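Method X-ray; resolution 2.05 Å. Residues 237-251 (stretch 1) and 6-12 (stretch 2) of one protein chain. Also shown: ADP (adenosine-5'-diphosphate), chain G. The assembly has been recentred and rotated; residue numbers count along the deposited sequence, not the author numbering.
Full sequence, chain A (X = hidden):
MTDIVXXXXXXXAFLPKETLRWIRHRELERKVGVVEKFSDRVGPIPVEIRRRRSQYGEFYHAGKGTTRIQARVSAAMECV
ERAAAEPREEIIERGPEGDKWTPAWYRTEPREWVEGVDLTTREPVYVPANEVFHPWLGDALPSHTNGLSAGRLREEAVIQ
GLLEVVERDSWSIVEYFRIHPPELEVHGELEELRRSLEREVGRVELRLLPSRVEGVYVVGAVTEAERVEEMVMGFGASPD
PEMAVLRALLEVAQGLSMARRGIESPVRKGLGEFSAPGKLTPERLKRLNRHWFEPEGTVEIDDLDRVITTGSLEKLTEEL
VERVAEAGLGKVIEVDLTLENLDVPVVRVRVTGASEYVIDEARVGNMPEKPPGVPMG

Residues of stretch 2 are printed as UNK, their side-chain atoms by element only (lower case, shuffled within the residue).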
# COMPACT_ATOMS: atom_id res chain seq x y z
N ALA A 237 1.72 5.53 -4.96
CA ALA A 237 2.83 6.41 -4.60
C ALA A 237 4.12 5.89 -5.22
O ALA A 237 4.39 4.67 -5.17
CB ALA A 237 2.97 6.53 -3.09
N SER A 238 4.88 6.81 -5.81
CA SER A 238 6.18 6.51 -6.42
C SER A 238 7.00 7.79 -6.63
O SER A 238 6.41 8.86 -6.81
CB SER A 238 5.97 5.85 -7.77
OG SER A 238 7.22 5.52 -8.36
N PRO A 239 8.34 7.68 -6.60
CA PRO A 239 9.21 8.75 -7.13
C PRO A 239 8.96 9.02 -8.62
O PRO A 239 9.24 10.11 -9.10
CB PRO A 239 10.63 8.21 -6.90
CG PRO A 239 10.46 6.73 -6.72
CD PRO A 239 9.15 6.60 -5.99
N ASP A 240 8.45 8.01 -9.33
CA ASP A 240 8.05 8.16 -10.71
C ASP A 240 6.54 8.44 -10.75
O ASP A 240 5.74 7.54 -10.48
CB ASP A 240 8.42 6.88 -11.48
CG ASP A 240 7.99 6.92 -12.95
OD1 ASP A 240 7.32 7.88 -13.39
OD2 ASP A 240 8.32 5.94 -13.66
N PRO A 241 6.14 9.67 -11.13
CA PRO A 241 4.71 10.02 -11.15
C PRO A 241 3.85 9.14 -12.08
O PRO A 241 2.68 8.91 -11.80
CB PRO A 241 4.69 11.49 -11.59
CG PRO A 241 5.99 11.69 -12.31
CD PRO A 241 6.98 10.80 -11.61
N GLU A 242 4.46 8.65 -13.16
CA GLU A 242 3.80 7.72 -14.09
C GLU A 242 3.41 6.39 -13.42
O GLU A 242 2.35 5.86 -13.71
CB GLU A 242 4.67 7.44 -15.32
CG GLU A 242 4.73 8.56 -16.34
CD GLU A 242 5.71 8.25 -17.47
OE1 GLU A 242 5.38 7.43 -18.35
OE2 GLU A 242 6.81 8.82 -17.46
N MSE A 243 4.28 5.88 -12.55
CA MSE A 243 4.02 4.66 -11.77
C MSE A 243 2.92 4.90 -10.77
O MSE A 243 2.06 4.04 -10.58
CB MSE A 243 5.29 4.19 -11.06
CG MSE A 243 5.05 2.87 -10.31
SE MSE A 243 6.56 2.41 -9.14
CE MSE A 243 7.68 1.84 -10.65
N ALA A 244 2.94 6.07 -10.12
CA ALA A 244 1.90 6.46 -9.17
C ALA A 244 0.50 6.49 -9.81
O ALA A 244 -0.47 6.03 -9.19
CB ALA A 244 2.22 7.82 -8.53
N VAL A 245 0.42 7.01 -11.04
CA VAL A 245 -0.84 7.03 -11.81
C VAL A 245 -1.28 5.60 -12.12
O VAL A 245 -2.46 5.24 -11.90
CB VAL A 245 -0.68 7.82 -13.13
CG1 VAL A 245 -1.93 7.73 -14.01
CG2 VAL A 245 -0.36 9.28 -12.85
N LEU A 246 -0.34 4.79 -12.63
CA LEU A 246 -0.61 3.40 -12.97
C LEU A 246 -1.14 2.61 -11.76
O LEU A 246 -2.15 1.91 -11.87
CB LEU A 246 0.63 2.72 -13.57
CG LEU A 246 0.45 1.23 -13.92
CD1 LEU A 246 -0.57 1.04 -15.04
CD2 LEU A 246 1.78 0.60 -14.27
N ARG A 247 -0.46 2.75 -10.63
CA ARG A 247 -0.87 2.08 -9.40
C ARG A 247 -2.29 2.42 -8.97
O ARG A 247 -3.05 1.52 -8.62
CB ARG A 247 0.10 2.39 -8.27
CG ARG A 247 1.41 1.64 -8.36
CD ARG A 247 2.41 2.18 -7.37
NE ARG A 247 3.47 1.19 -7.19
CZ ARG A 247 4.19 1.01 -6.09
NH1 ARG A 247 4.02 1.77 -5.00
NH2 ARG A 247 5.10 0.04 -6.09
N ALA A 248 -2.65 3.70 -9.03
CA ALA A 248 -4.01 4.16 -8.69
C ALA A 248 -5.09 3.55 -9.60
O ALA A 248 -6.13 3.07 -9.12
CB ALA A 248 -4.08 5.69 -8.71
N LEU A 249 -4.82 3.55 -10.91
CA LEU A 249 -5.73 2.96 -11.90
C LEU A 249 -5.88 1.45 -11.74
O LEU A 249 -7.00 0.93 -11.84
CB LEU A 249 -5.28 3.31 -13.33
CG LEU A 249 -5.45 4.78 -13.75
CD1 LEU A 249 -4.69 5.08 -15.04
CD2 LEU A 249 -6.91 5.16 -13.92
N LEU A 250 -4.77 0.77 -11.46
CA LEU A 250 -4.79 -0.67 -11.17
C LEU A 250 -5.59 -1.02 -9.91
O LEU A 250 -6.27 -2.04 -9.87
CB LEU A 250 -3.36 -1.24 -11.08
CG LEU A 250 -2.52 -1.27 -12.36
CD1 LEU A 250 -1.11 -1.75 -12.04
CD2 LEU A 250 -3.11 -2.14 -13.45
N GLU A 251 -5.51 -0.16 -8.89
CA GLU A 251 -6.29 -0.32 -7.67
C GLU A 251 -7.79 -0.15 -7.92
O GLU A 251 -8.58 -0.90 -7.36
CB GLU A 251 -5.79 0.60 -6.56
CG GLU A 251 -5.03 -0.14 -5.47
CD GLU A 251 -4.56 0.75 -4.33
OE1 GLU A 251 -5.29 1.69 -3.94
OE2 GLU A 251 -3.43 0.52 -3.83
N UNK A 6 12.98 -3.94 -13.79
CA UNK A 6 11.54 -3.81 -14.02
C UNK A 6 10.96 -2.70 -13.17
O UNK A 6 11.16 -2.66 -11.95
c UNK A 6 7.62 -5.53 -15.75
c UNK A 6 8.97 -5.48 -15.43
c UNK A 6 10.85 -5.16 -13.76
c UNK A 6 9.39 -5.21 -14.12
c UNK A 6 7.06 -5.04 -13.46
c UNK A 6 6.67 -5.31 -14.76
o UNK A 6 5.33 -5.36 -15.04
c UNK A 6 8.40 -4.99 -13.15
N UNK A 7 10.26 -1.77 -13.82
CA UNK A 7 9.70 -0.62 -13.11
C UNK A 7 8.35 -0.18 -13.65
O UNK A 7 8.11 1.01 -13.86
o UNK A 7 11.51 2.31 -14.39
c UNK A 7 10.72 0.53 -13.05
o UNK A 7 10.72 0.57 -15.47
c UNK A 7 11.00 1.17 -14.40
N UNK A 8 7.45 -1.14 -13.86
CA UNK A 8 6.10 -0.85 -14.33
C UNK A 8 5.19 -0.61 -13.09
O UNK A 8 4.93 0.55 -12.74
c UNK A 8 6.59 -2.10 -16.48
c UNK A 8 4.22 -1.60 -15.87
c UNK A 8 5.60 -1.94 -15.32
N UNK A 9 4.75 -1.68 -12.42
CA UNK A 9 3.91 -1.58 -11.22
C UNK A 9 4.69 -1.28 -9.95
O UNK A 9 4.12 -0.78 -8.99
c UNK A 9 2.09 -3.19 -12.08
o UNK A 9 1.91 -4.19 -14.20
o UNK A 9 3.90 -4.14 -13.31
c UNK A 9 3.11 -2.88 -11.00
c UNK A 9 2.68 -3.89 -13.28
N UNK A 10 5.98 -1.63 -9.94
CA UNK A 10 6.87 -1.39 -8.81
C UNK A 10 8.32 -1.61 -9.23
O UNK A 10 8.58 -1.96 -10.39
N UNK A 11 9.26 -1.40 -8.30
CA UNK A 11 10.70 -1.50 -8.57
C UNK A 11 11.22 -2.89 -8.21
O UNK A 11 11.26 -3.27 -7.04
c UNK A 11 11.46 -0.41 -7.81
c UNK A 11 10.07 3.57 -8.62
c UNK A 11 9.64 2.90 -7.48
c UNK A 11 10.94 2.95 -9.52
c UNK A 11 11.40 1.66 -9.25
c UNK A 11 10.10 1.61 -7.22
c UNK A 11 10.98 0.98 -8.10
N UNK A 12 11.60 -3.64 -9.24
CA UNK A 12 11.88 -5.07 -9.11
C UNK A 12 13.22 -5.48 -9.71
O UNK A 12 13.63 -4.97 -10.75
n UNK A 12 8.29 -6.36 -5.03
c UNK A 12 9.33 -5.60 -9.19
c UNK A 12 9.19 -5.95 -7.71
n UNK A 12 6.35 -5.22 -5.49
c UNK A 12 10.73 -5.89 -9.73
n UNK A 12 7.92 -5.50 -7.15
c UNK A 12 7.53 -5.69 -5.89
PB ADP G . 0.30 -3.40 -3.41
O1B ADP G . 1.60 -3.62 -2.66
O2B ADP G . -0.08 -1.94 -3.59
O3B ADP G . -0.85 -4.28 -2.97
PA ADP G . 0.67 -5.20 -5.65
O1A ADP G . 1.46 -4.95 -6.90
O2A ADP G . -0.76 -5.65 -5.84
O3A ADP G . 0.70 -3.79 -4.92
O5' ADP G . 1.48 -6.25 -4.74
C5' ADP G . 0.94 -7.13 -3.75
C4' ADP G . 2.09 -7.80 -2.98
O4' ADP G . 2.92 -8.54 -3.89
C3' ADP G . 3.04 -6.80 -2.30
O3' ADP G . 3.62 -7.40 -1.13
C2' ADP G . 4.12 -6.59 -3.34
O2' ADP G . 5.34 -6.12 -2.77
C1' ADP G . 4.24 -7.98 -3.96
N9 ADP G . 4.68 -7.97 -5.37
C8 ADP G . 3.99 -7.42 -6.39
N7 ADP G . 4.66 -7.57 -7.56
C5 ADP G . 5.79 -8.25 -7.30
C6 ADP G . 6.93 -8.74 -8.09
N6 ADP G . 6.97 -8.53 -9.43
N1 ADP G . 7.92 -9.40 -7.44
C2 ADP G . 7.88 -9.61 -6.10
N3 ADP G . 6.86 -9.19 -5.31
C4 ADP G . 5.80 -8.51 -5.85
O HOH W 1 7.34 3.67 -14.61

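Position 6 carries one carbon followed by a six-carbon ring bearing one oxygen, and none of these atoms touches stretch 1. A phenol of this kind is tyrosine. Tyr6 is held by the backbone of its own loop: its N and O pair with O and N of position 12, at 3.3 and 2.9 Å. The ring suits its place because it carries a hydroxyl out to a side-chain oxygen of position 9.

Position 7 has two carbons, the second carrying two oxygens. The side chain leaves sideways, and the closest approach is by the backbone: its O lies 3.3 Å from CE of Met243, a selenomethionine, with its CB 4.1 Å from the same CE. So short a carboxylate is aspartate, whose charged group needs no place in the apolar contact. A water lies 2.9 Å from Asp7 O and 2.6 Å from Asp240 OD2, linking the loop to the residue whose OD1 caps the helix.

Position 8 shows a carbon carrying two carbons. Its CB points away, yet one of the outer carbons packs 3.7 Å from Leu246 CD2. This beta-branched apolar group is valine, and Val8 CG1 is the atom in contact, where a small hydrocarbon suits a leucine methyl.

Position 9 has three carbons in a row, the third bearing two oxygens; its second carbon rests 3.5 Å from Leu250 CD1. It is therefore glutamate. The chain is long enough to combine two roles: Glu9 CG makes the leucine contact, while OE1 accepts a 2.6 Å hydrogen bond from Tyr6 OH. The carboxylate is thus satisfied beside an apolar helix surface, and the backbone Glu9 O is left to face Arg247.

Position 10 has no side-chain atoms. Its CA lies 3.5 Å from Arg247 NH2, and an ideal CB would fall a tight 3.1 Å from that same nitrogen. It is glycine, and the bare backbone suits the close passage of the guanidinium.

Position 11 is one carbon and a six-carbon ring without a heteroatom. Met243 CE sits over the ring face, 3.7 Å from the ring centroid, in a CH-pi contact, and Ser238 OG lies at the ring edge. The residue is phenylalanine; Pro239 CG approaches Phe11 CZ at 3.7 Å, so a flat apolar ring fits.

Position 12 has three carbons, a nitrogen, then a carbon with two more nitrogens, and makes no contact with stretch 1. It is arginine; Arg12 NH2 instead donates to ADP O2' at 3.0 Å, and N3 of the adenine lies over a face of its guanidinium.

The contact combines apolar packing with a polar clasp. Met243 reaches across the loop from Asp7 to Phe11, and Leu246 and Leu250 extend the apolar surface along the helix. Arg247 then fixes the loop, donating to Glu9 O from NE (2.7 Å, 164°) and from NH2 (3.2 Å).

Stretch 2, residues 6-12: YDVEGFR
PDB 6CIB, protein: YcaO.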